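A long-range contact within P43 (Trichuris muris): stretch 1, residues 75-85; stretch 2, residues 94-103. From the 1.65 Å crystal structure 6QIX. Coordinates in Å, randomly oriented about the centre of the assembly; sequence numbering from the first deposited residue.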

# COMPACT_ATOMS: atom_id res chain seq x y z
N GLY A 75 0.08 13.52 -17.26
CA GLY A 75 1.14 13.49 -16.24
C GLY A 75 2.30 12.58 -16.50
O GLY A 75 3.12 12.37 -15.59
N HIS A 76 2.42 12.05 -17.72
CA HIS A 76 3.33 10.93 -18.00
C HIS A 76 2.94 9.69 -17.17
O HIS A 76 3.77 8.82 -16.87
CB HIS A 76 4.80 11.32 -17.76
CG HIS A 76 5.21 12.59 -18.46
ND1 HIS A 76 5.92 12.59 -19.64
CD2 HIS A 76 4.98 13.89 -18.16
CE1 HIS A 76 6.11 13.84 -20.04
NE2 HIS A 76 5.55 14.65 -19.16
N CYS A 77 1.66 9.59 -16.80
CA CYS A 77 1.16 8.49 -15.97
C CYS A 77 0.49 7.37 -16.77
O CYS A 77 0.25 6.28 -16.22
CB CYS A 77 0.18 9.04 -14.92
SG CYS A 77 0.93 10.18 -13.73
N SER A 78 0.15 7.62 -18.03
CA SER A 78 -0.39 6.59 -18.90
C SER A 78 0.75 5.77 -19.51
O SER A 78 1.86 6.26 -19.75
CB SER A 78 -1.25 7.25 -19.99
OG SER A 78 -1.78 6.30 -20.89
N PHE A 79 0.46 4.50 -19.78
CA PHE A 79 1.51 3.58 -20.20
C PHE A 79 0.93 2.41 -20.96
O PHE A 79 -0.24 2.08 -20.79
CB PHE A 79 2.29 3.04 -18.99
CG PHE A 79 1.47 2.23 -18.08
CD1 PHE A 79 1.49 0.84 -18.17
CD2 PHE A 79 0.67 2.83 -17.10
CE1 PHE A 79 0.75 0.07 -17.30
CE2 PHE A 79 -0.09 2.04 -16.22
CZ PHE A 79 -0.05 0.67 -16.34
N LYS A 80 1.74 1.84 -21.84
CA LYS A 80 1.47 0.57 -22.49
C LYS A 80 2.11 -0.55 -21.70
O LYS A 80 3.10 -0.34 -21.01
CB LYS A 80 2.04 0.53 -23.90
CG LYS A 80 1.66 1.68 -24.74
CD LYS A 80 2.21 1.45 -26.16
CE LYS A 80 1.85 2.57 -27.10
NZ LYS A 80 2.39 2.29 -28.44
N PHE A 81 1.54 -1.76 -21.84
CA PHE A 81 1.97 -2.96 -21.12
C PHE A 81 2.00 -4.14 -22.08
O PHE A 81 1.22 -4.23 -23.03
CB PHE A 81 1.01 -3.20 -19.94
CG PHE A 81 1.25 -4.47 -19.16
CD1 PHE A 81 2.21 -4.52 -18.14
CD2 PHE A 81 0.44 -5.58 -19.36
CE1 PHE A 81 2.38 -5.66 -17.38
CE2 PHE A 81 0.63 -6.74 -18.60
CZ PHE A 81 1.60 -6.78 -17.63
N ARG A 82 2.91 -5.07 -21.81
CA ARG A 82 2.89 -6.36 -22.49
C ARG A 82 3.35 -7.42 -21.51
O ARG A 82 4.02 -7.12 -20.52
CB ARG A 82 3.75 -6.37 -23.76
CG ARG A 82 5.24 -6.30 -23.55
CD ARG A 82 5.95 -6.47 -24.92
NE ARG A 82 7.40 -6.34 -24.80
CZ ARG A 82 8.26 -6.61 -25.78
NH1 ARG A 82 7.81 -7.01 -26.97
NH2 ARG A 82 9.56 -6.46 -25.57
N CYS A 83 2.98 -8.66 -21.80
CA CYS A 83 3.06 -9.75 -20.84
C CYS A 83 3.58 -11.01 -21.52
O CYS A 83 3.42 -11.21 -22.72
CB CYS A 83 1.67 -10.01 -20.21
SG CYS A 83 1.60 -11.16 -18.81
N ARG A 84 4.22 -11.85 -20.72
CA ARG A 84 4.61 -13.18 -21.18
C ARG A 84 4.35 -14.16 -20.05
O ARG A 84 4.23 -13.78 -18.89
CB ARG A 84 6.06 -13.23 -21.61
CG ARG A 84 7.06 -12.85 -20.55
CD ARG A 84 8.44 -12.69 -21.22
NE ARG A 84 9.47 -12.29 -20.27
CZ ARG A 84 10.75 -12.14 -20.57
NH1 ARG A 84 11.16 -12.35 -21.80
NH2 ARG A 84 11.63 -11.78 -19.64
N ARG A 85 4.26 -15.44 -20.41
CA ARG A 85 3.70 -16.45 -19.51
C ARG A 85 4.57 -17.70 -19.49
O ARG A 85 5.25 -18.01 -20.47
CB ARG A 85 2.29 -16.82 -19.96
CG ARG A 85 1.44 -17.54 -18.92
CD ARG A 85 -0.04 -17.25 -19.19
NE ARG A 85 -0.95 -18.09 -18.41
CZ ARG A 85 -2.27 -17.92 -18.39
NH1 ARG A 85 -2.83 -16.95 -19.12
NH2 ARG A 85 -3.04 -18.71 -17.65
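Stretch 2 94-103: PLDGEVEVCH

Stretch 2 runs back along stretch 1 as an antiparallel strand: the axes of 79-85 and 95-101 approach to 4.5 Å, with N-to-C directions at 160°. Phi/psi values are extended throughout both strands, and the register follows from CA pairs alternating between narrow and wide, from Phe-79 with Val-101 (CA to CA, 4.2 Å) to Arg-85 with Leu-95 (CA to CA, 4.7 Å). The wide pairs carry reciprocal hydrogen bonds, as in Lys-80 N to Glu-100 O, 2.9 Å, and Glu-100 N to Lys-80 O, 3.0 Å.

Shape matters most on the face bearing Phe-79, Phe-81 and Cys-83. Gly-97 leaves a hollow there, and the Phe-81 ring leans into it, its CE1 3.8 Å from Gly-97 CA; an ideal CB on Gly-97 would lie 2.6 Å from that CE1, a clash. Val-99 is the neighbouring bump, its CG1 3.8 Å from Phe-79 CD1 and its CG2 4.0 Å from Phe-81 CD1, so that it touches both rings; CG2 also lies 3.9 Å from Phe-79 CD1, so its branches are not shared out one to each ring. Further along, Leu-95 CD2 packs 3.8 Å from Arg-85 CG.

On the other face, arginines reach across to acids: Arg-82 NE lies 2.7 Å from Glu-98 OE1, and Arg-84 NE 2.7 Å from Asp-96 OD2, both salt bridges. Beyond the strands, His-76 ND1 and His-103 ND1 hydrogen-bond at 2.9 Å, rim to rim.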

# COMPACT_ATOMS: atom_id res chain seq x y z
N PRO A 94 4.34 -17.24 -12.67
CA PRO A 94 3.92 -17.55 -14.04
C PRO A 94 3.95 -16.40 -15.03
O PRO A 94 3.92 -16.65 -16.24
CB PRO A 94 2.47 -18.05 -13.87
CG PRO A 94 2.00 -17.41 -12.60
CD PRO A 94 3.22 -17.32 -11.71
N LEU A 95 4.02 -15.15 -14.58
CA LEU A 95 3.85 -14.01 -15.46
C LEU A 95 5.07 -13.09 -15.43
O LEU A 95 5.82 -13.03 -14.45
CB LEU A 95 2.60 -13.20 -15.07
CG LEU A 95 1.30 -14.00 -15.08
CD1 LEU A 95 0.14 -13.08 -14.67
CD2 LEU A 95 1.05 -14.64 -16.46
N ASP A 96 5.20 -12.30 -16.50
CA ASP A 96 6.28 -11.32 -16.59
C ASP A 96 5.84 -10.17 -17.49
O ASP A 96 5.35 -10.40 -18.60
CB ASP A 96 7.57 -11.97 -17.11
CG ASP A 96 8.76 -11.06 -16.96
OD1 ASP A 96 9.00 -10.59 -15.83
OD2 ASP A 96 9.43 -10.78 -17.98
N GLY A 97 6.03 -8.94 -17.00
CA GLY A 97 5.53 -7.77 -17.70
C GLY A 97 6.57 -6.75 -18.11
O GLY A 97 7.70 -6.73 -17.59
N GLU A 98 6.20 -5.89 -19.05
CA GLU A 98 7.02 -4.76 -19.48
C GLU A 98 6.13 -3.54 -19.63
O GLU A 98 4.98 -3.65 -20.08
CB GLU A 98 7.71 -5.07 -20.80
CG GLU A 98 9.17 -4.77 -20.80
CD GLU A 98 9.89 -5.41 -21.95
OE1 GLU A 98 9.29 -5.45 -23.05
OE2 GLU A 98 11.04 -5.87 -21.75
N VAL A 99 6.66 -2.37 -19.24
CA VAL A 99 5.91 -1.12 -19.27
C VAL A 99 6.68 -0.09 -20.10
O VAL A 99 7.90 0.04 -19.99
CB VAL A 99 5.66 -0.60 -17.84
CG1 VAL A 99 5.28 0.86 -17.81
CG2 VAL A 99 4.54 -1.41 -17.15
N GLU A 100 5.94 0.65 -20.94
CA GLU A 100 6.47 1.76 -21.70
C GLU A 100 5.56 2.96 -21.48
O GLU A 100 4.38 2.92 -21.85
CB GLU A 100 6.56 1.45 -23.20
CG GLU A 100 7.18 2.55 -24.04
CD GLU A 100 7.11 2.25 -25.55
OE1 GLU A 100 7.00 1.05 -25.92
OE2 GLU A 100 7.17 3.20 -26.35
N VAL A 101 6.12 4.02 -20.92
CA VAL A 101 5.32 5.21 -20.63
C VAL A 101 4.90 5.88 -21.93
O VAL A 101 5.67 5.95 -22.90
CB VAL A 101 6.13 6.18 -19.76
CG1 VAL A 101 5.44 7.50 -19.68
CG2 VAL A 101 6.35 5.62 -18.36
N CYS A 102 3.69 6.41 -21.94
CA CYS A 102 3.16 7.18 -23.05
C CYS A 102 3.39 8.66 -22.73
O CYS A 102 2.55 9.31 -22.13
CB CYS A 102 1.69 6.85 -23.27
SG CYS A 102 1.42 5.15 -23.82
N HIS A 103 4.54 9.19 -23.15
CA HIS A 103 4.88 10.58 -22.86
C HIS A 103 4.11 11.59 -23.71
O HIS A 103 4.18 12.80 -23.44
CB HIS A 103 6.39 10.78 -23.07
CG HIS A 103 7.25 10.01 -22.12
ND1 HIS A 103 7.40 10.36 -20.80
CD2 HIS A 103 8.03 8.92 -22.31
CE1 HIS A 103 8.25 9.53 -20.22
NE2 HIS A 103 8.63 8.63 -21.11
O HOH W 1 1.05 9.71 -19.95
O HOH W 2 5.04 2.31 -28.87